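PDB 6VXC: trans-4-hydroxy-L-proline dehydratase from Clostridioides difficile 70-100-2010, which catalyses the radical-based dehydration of trans-4-hydroxy-L-proline to (S)-1-pyrroline-5-carboxylate in anaerobic hydroxyproline degradation. Local coordinates for residues T405-K408 with F409-R412; G734-G737 with L738-A742. All coordinates share one frame; numbering follows the deposited sequence.

Contact 1: residues T405-K408 with F409-R412; sequences TPQK and FLKR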
ATOM      1  N   THR A 405     -20.093  16.101  -1.064  1.00 11.88           N
ATOM      2  CA  THR A 405     -18.901  16.908  -1.302  1.00 12.30           C
ATOM      3  C   THR A 405     -19.233  18.080  -2.221  1.00 12.18           C
ATOM      4  O   THR A 405     -19.863  17.887  -3.260  1.00 13.43           O
ATOM      5  CB  THR A 405     -17.805  16.051  -1.946  1.00 13.99           C
ATOM      6  OG1 THR A 405     -17.439  14.976  -1.070  1.00 15.09           O
ATOM      7  CG2 THR A 405     -16.571  16.900  -2.308  1.00 12.96           C
ATOM      8  N   PRO A 406     -18.815  19.296  -1.885  1.00 15.77           N
ATOM      9  CA  PRO A 406     -19.059  20.431  -2.786  1.00 14.12           C
ATOM     10  C   PRO A 406     -18.360  20.244  -4.124  1.00 14.22           C
ATOM     11  O   PRO A 406     -17.257  19.702  -4.200  1.00 14.58           O
ATOM     12  CB  PRO A 406     -18.503  21.629  -2.006  1.00 13.81           C
ATOM     13  CG  PRO A 406     -18.486  21.157  -0.564  1.00 16.16           C
ATOM     14  CD  PRO A 406     -18.218  19.710  -0.608  1.00 12.89           C
ATOM     15  N   GLN A 407     -19.042  20.645  -5.194  1.00 13.75           N
ATOM     16  CA  GLN A 407     -18.455  20.505  -6.521  1.00 13.61           C
ATOM     17  C   GLN A 407     -17.146  21.279  -6.638  1.00 13.75           C
ATOM     18  O   GLN A 407     -16.240  20.855  -7.355  1.00 15.97           O
ATOM     19  CB  GLN A 407     -19.452  20.957  -7.590  1.00 15.46           C
ATOM     20  CG  GLN A 407     -19.035  20.581  -9.010  1.00 19.08           C
ATOM     21  CD  GLN A 407     -19.227  19.108  -9.316  1.00 16.85           C
ATOM     22  OE1 GLN A 407     -19.527  18.310  -8.426  1.00 19.75           O
ATOM     23  NE2 GLN A 407     -19.083  18.745 -10.592  1.00 17.02           N
ATOM     24  N   LYS A 408     -17.014  22.396  -5.929  1.00 14.13           N
ATOM     25  CA  LYS A 408     -15.766  23.153  -5.976  1.00 15.44           C
ATOM     26  C   LYS A 408     -14.579  22.306  -5.521  1.00 16.00           C
ATOM     27  O   LYS A 408     -13.486  22.392  -6.095  1.00 12.38           O
ATOM     28  CB  LYS A 408     -15.878  24.406  -5.106  1.00 17.52           C
ATOM     29  CG  LYS A 408     -14.575  25.187  -4.968  1.00 23.48           C
ATOM     30  CD  LYS A 408     -14.737  26.435  -4.082  1.00 28.98           C
ATOM     31  CE  LYS A 408     -13.401  27.125  -3.844  1.00 30.51           C
ATOM     32  NZ  LYS A 408     -13.500  28.168  -2.794  1.00 39.52           N
ATOM     33  N   PHE A 409     -14.772  21.492  -4.482  1.00 14.46           N
ATOM     34  CA  PHE A 409     -13.680  20.652  -4.000  1.00 14.27           C
ATOM     35  C   PHE A 409     -13.309  19.607  -5.044  1.00 12.53           C
ATOM     36  O   PHE A 409     -12.134  19.424  -5.366  1.00 12.19           O
ATOM     37  CB  PHE A 409     -14.073  19.989  -2.680  1.00 11.42           C
ATOM     38  CG  PHE A 409     -12.996  19.094  -2.100  1.00 11.76           C
ATOM     39  CD1 PHE A 409     -11.957  19.632  -1.358  1.00 11.60           C
ATOM     40  CD2 PHE A 409     -13.029  17.717  -2.296  1.00 10.59           C
ATOM     41  CE1 PHE A 409     -10.970  18.818  -0.818  1.00 13.95           C
ATOM     42  CE2 PHE A 409     -12.032  16.894  -1.762  1.00 12.01           C
ATOM     43  CZ  PHE A 409     -10.998  17.454  -1.017  1.00  9.71           C
ATOM     44  N   LEU A 410     -14.308  18.928  -5.605  1.00 12.16           N
ATOM     45  CA  LEU A 410     -14.021  17.943  -6.639  1.00 11.28           C
ATOM     46  C   LEU A 410     -13.272  18.569  -7.817  1.00 13.26           C
ATOM     47  O   LEU A 410     -12.304  17.991  -8.329  1.00 12.81           O
ATOM     48  CB  LEU A 410     -15.326  17.292  -7.105  1.00 13.85           C
ATOM     49  CG  LEU A 410     -15.253  16.409  -8.349  1.00 13.09           C
ATOM     50  CD1 LEU A 410     -14.272  15.239  -8.169  1.00 10.49           C
ATOM     51  CD2 LEU A 410     -16.657  15.928  -8.763  1.00 10.88           C
ATOM     52  N   LYS A 411     -13.702  19.756  -8.263  1.00 13.33           N
ATOM     53  CA  LYS A 411     -13.077  20.355  -9.438  1.00 12.58           C
ATOM     54  C   LYS A 411     -11.642  20.779  -9.152  1.00 11.28           C
ATOM     55  O   LYS A 411     -10.774  20.667 -10.021  1.00 15.37           O
ATOM     56  CB  LYS A 411     -13.913  21.530  -9.950  1.00 14.16           C
ATOM     57  CG  LYS A 411     -15.204  21.069 -10.653  1.00 20.97           C
ATOM     58  CD  LYS A 411     -16.003  22.230 -11.232  1.00 28.24           C
ATOM     59  CE  LYS A 411     -15.277  22.892 -12.401  1.00 25.26           C
ATOM     60  NZ  LYS A 411     -16.171  23.872 -13.101  1.00 28.64           N
ATOM     61  N   ARG A 412     -11.370  21.262  -7.943  1.00 11.79           N
ATOM     62  CA  ARG A 412      -9.995  21.562  -7.567  1.00 12.49           C
ATOM     63  C   ARG A 412      -9.128  20.304  -7.615  1.00 15.10           C
ATOM     64  O   ARG A 412      -7.972  20.353  -8.057  1.00 13.87           O
ATOM     65  CB  ARG A 412      -9.965  22.197  -6.180  1.00 11.98           C
ATOM     66  CG  ARG A 412      -8.592  22.488  -5.654  1.00 15.04           C
ATOM     67  CD  ARG A 412      -7.962  23.685  -6.342  1.00 17.39           C
ATOM     68  NE  ARG A 412      -6.693  24.032  -5.708  1.00 20.63           N
ATOM     69  CZ  ARG A 412      -5.511  23.848  -6.276  1.00 19.43           C
ATOM     70  NH1 ARG A 412      -5.453  23.339  -7.500  1.00 18.85           N
ATOM     71  NH2 ARG A 412      -4.398  24.170  -5.631  1.00 15.35           N
TER
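T405 meets F409 at the start of helix 407-418, where its methyl group comes obliquely against one ortho carbon of the phenyl ring, CG2 of T405 lying 3.6 Å from CD2 of F409. The rotamer of T405 divides its two branches: CG2 stands anti to the backbone N and is sent toward the ring, while OG1 (chi1 -61°) sits beside that N and is bonded to the backbone N of S402. P406 follows at the N-cap position. Its carbonyl oxygen receives two weak bonds, a bent one from the N of F409 and a straighter but longer one from the N of L410 at 3.4 Å.

With Q407 the regular helical pattern sets in, and its O accepts the N-H of K411 at 2.9 Å. CG of K411 also passes 3.5 Å from that same O of Q407, and its chain slants across the CG of Q407. The Q407 side chain, bent at chi2 (75°), runs alongside L410 in the same direction, which brings OE1 to 3.7 Å from CD2 of L410; the amide oxygen itself is bonded by R746. K408 contributes its O to the N of R412 at 3.0 Å, and its extended chain reaches a cation-pi contact with Y381.

The side chains of this first turn meet several neighbours. L410 and K411 meet helix 734-750, F409 and R412 meet helix 378-390, and F409 and L410 also pack on strand 396-401. At the charged ends K411 forms a salt bridge with D739, and R412 with D385 and D388, so that both positive charges are probably well compensated.

Contact 2: residues G734-G737 with L738-A742; sequences GEKG and LDNMA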
ATOM      1  N   GLY A 734      -9.464  23.418 -20.718  1.00 17.18           N
ATOM      2  CA  GLY A 734     -10.466  24.406 -20.376  1.00 15.64           C
ATOM      3  C   GLY A 734     -11.399  23.971 -19.261  1.00 18.55           C
ATOM      4  O   GLY A 734     -11.225  22.944 -18.611  1.00 19.51           O
ATOM      5  N   GLU A 735     -12.416  24.807 -19.038  1.00 19.72           N
ATOM      6  CA  GLU A 735     -13.418  24.503 -18.023  1.00 21.38           C
ATOM      7  C   GLU A 735     -14.253  23.289 -18.414  1.00 17.31           C
ATOM      8  O   GLU A 735     -14.656  22.515 -17.546  1.00 18.49           O
ATOM      9  CB  GLU A 735     -14.330  25.718 -17.792  1.00 26.17           C
ATOM     10  CG  GLU A 735     -15.766  25.348 -17.400  1.00 34.71           C
ATOM     11  CD  GLU A 735     -16.769  26.499 -17.567  1.00 42.26           C
ATOM     12  OE1 GLU A 735     -16.673  27.482 -16.801  1.00 49.20           O
ATOM     13  OE2 GLU A 735     -17.650  26.415 -18.464  1.00 38.45           O
ATOM     14  N   LYS A 736     -14.547  23.122 -19.707  1.00 16.13           N
ATOM     15  CA  LYS A 736     -15.287  21.937 -20.139  1.00 18.92           C
ATOM     16  C   LYS A 736     -14.513  20.667 -19.833  1.00 18.55           C
ATOM     17  O   LYS A 736     -15.104  19.637 -19.484  1.00 15.80           O
ATOM     18  CB  LYS A 736     -15.585  21.991 -21.632  1.00 21.28           C
ATOM     19  CG  LYS A 736     -16.906  22.627 -21.983  1.00 34.20           C
ATOM     20  CD  LYS A 736     -17.126  22.611 -23.490  1.00 35.02           C
ATOM     21  CE  LYS A 736     -17.075  21.189 -24.034  1.00 37.08           C
ATOM     22  NZ  LYS A 736     -18.191  20.364 -23.496  1.00 41.62           N
ATOM     23  N   GLY A 737     -13.189  20.719 -19.980  1.00 16.89           N
ATOM     24  CA  GLY A 737     -12.379  19.564 -19.648  1.00 20.25           C
ATOM     25  C   GLY A 737     -12.470  19.205 -18.177  1.00 16.92           C
ATOM     26  O   GLY A 737     -12.645  18.036 -17.824  1.00 19.01           O
ATOM     27  N   LEU A 738     -12.360  20.208 -17.297  1.00 18.22           N
ATOM     28  CA  LEU A 738     -12.524  19.944 -15.869  1.00 18.55           C
ATOM     29  C   LEU A 738     -13.884  19.328 -15.593  1.00 15.86           C
ATOM     30  O   LEU A 738     -13.991  18.328 -14.873  1.00 17.86           O
ATOM     31  CB  LEU A 738     -12.371  21.230 -15.057  1.00 18.37           C
ATOM     32  CG  LEU A 738     -10.970  21.773 -14.852  1.00 23.53           C
ATOM     33  CD1 LEU A 738     -11.021  22.926 -13.856  1.00 22.70           C
ATOM     34  CD2 LEU A 738     -10.054  20.651 -14.383  1.00 19.81           C
ATOM     35  N   ASP A 739     -14.936  19.898 -16.187  1.00 15.83           N
ATOM     36  CA  ASP A 739     -16.274  19.379 -15.940  1.00 19.70           C
ATOM     37  C   ASP A 739     -16.403  17.950 -16.443  1.00 14.53           C
ATOM     38  O   ASP A 739     -17.038  17.114 -15.793  1.00 17.27           O
ATOM     39  CB  ASP A 739     -17.334  20.269 -16.587  1.00 18.06           C
ATOM     40  CG  ASP A 739     -17.472  21.603 -15.883  1.00 22.26           C
ATOM     41  OD1 ASP A 739     -17.093  21.684 -14.693  1.00 22.65           O
ATOM     42  OD2 ASP A 739     -17.984  22.551 -16.509  1.00 20.03           O
ATOM     43  N   ASN A 740     -15.784  17.644 -17.579  1.00 15.99           N
ATOM     44  CA  ASN A 740     -15.876  16.284 -18.094  1.00 17.94           C
ATOM     45  C   ASN A 740     -15.207  15.287 -17.153  1.00 15.03           C
ATOM     46  O   ASN A 740     -15.753  14.210 -16.905  1.00 15.35           O
ATOM     47  CB  ASN A 740     -15.288  16.199 -19.503  1.00 14.56           C
ATOM     48  CG  ASN A 740     -16.248  16.738 -20.567  1.00 20.36           C
ATOM     49  OD1 ASN A 740     -17.454  16.785 -20.352  1.00 19.94           O
ATOM     50  ND2 ASN A 740     -15.712  17.118 -21.722  1.00 16.70           N
ATOM     51  N   MET A 741     -14.042  15.633 -16.604  1.00 14.81           N
ATOM     52  CA  MET A 741     -13.407  14.767 -15.608  1.00 13.94           C
ATOM     53  C   MET A 741     -14.288  14.613 -14.373  1.00 13.97           C
ATOM     54  O   MET A 741     -14.565  13.494 -13.921  1.00 13.08           O
ATOM     55  CB  MET A 741     -12.049  15.342 -15.217  1.00 13.87           C
ATOM     56  CG  MET A 741     -11.043  15.362 -16.359  1.00 14.98           C
ATOM     57  SD  MET A 741      -9.493  16.179 -15.944  1.00 24.06           S
ATOM     58  CE  MET A 741      -8.889  15.171 -14.552  1.00 12.69           C
ATOM     59  N   ALA A 742     -14.721  15.742 -13.812  1.00 12.23           N
ATOM     60  CA  ALA A 742     -15.568  15.737 -12.628  1.00 11.83           C
ATOM     61  C   ALA A 742     -16.827  14.919 -12.853  1.00 11.98           C
ATOM     62  O   ALA A 742     -17.252  14.168 -11.974  1.00 13.54           O
ATOM     63  CB  ALA A 742     -15.939  17.173 -12.249  1.00 10.75           C
TER
HETATM   64  O   HOH W   1     -17.685  17.071 -24.356  1.00 37.96           O
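The carbonyl oxygen of K736 takes the shortest bond of this turn, 2.8 Å from the N of N740, with an angle of 151° at the hydrogen. The side chain of N740 folds back over the same oxygen: chi1 of -78° sets CG beside its own backbone N, only 3.3 Å from O of K736. ND2 of N740 is also near that oxygen, but the angle is too poor for a bond, and the amide instead donates to a water at 3.3 Å. The same water accepts a weak bond from NZ of K736, whose chain curls round through its last two torsions, so a solvent bridge joins the two side chains.

One residue earlier in each segment, D739 is placed in much the same way. Its N binds the O of E735 at 3.0 Å, and its carboxylate lies obliquely across the E735 side chain, OD2 of D739 being 3.7 Å from CG of E735. The two carboxylates are turned 27° from each other, and OE2 of E735 comes within 4.3 Å of OD2 of D739. This closeness of like charges is probably eased by K411, which forms a salt bridge with OD1 of D739. G734 and G737 supply carbonyls to the N atoms of L738 and M741, and the O of G734 also accepts a hydrogen bond from NH2 of R418, which ties this turn to helix 407-418. CG of M741 also passes 3.4 Å from the O of G737.

This part of helix 734-750 belongs to the beta-alpha-beta unit between strands 724-726 and 755-759. E735 and K736 are exposed, while L738, M741 and A742 face helix 407-418, with L738 resting on E415 and R418 and A742 on L410.

Contacts 1 and 2 lie on two neighbouring helices, 407-418 and 734-750, whose flanking strands join in one mixed five-stranded sheet. Their centres are about 12 Å apart, and they touch directly: NZ of K411 forms a salt bridge with OD1 of D739 at 2.9 Å, beside packing of CD2 of L410 against O of A742 at 3.7 Å and of NE2 of Q407 against CB of A742 at 3.9 Å. The interface therefore ties the pyruvate formate lyase-like range of the chain to its glycine radical range. Both contacts lie away from G785, the site of the glycyl radical, and from C454 and E456, the probable radical cysteine and proton acceptor.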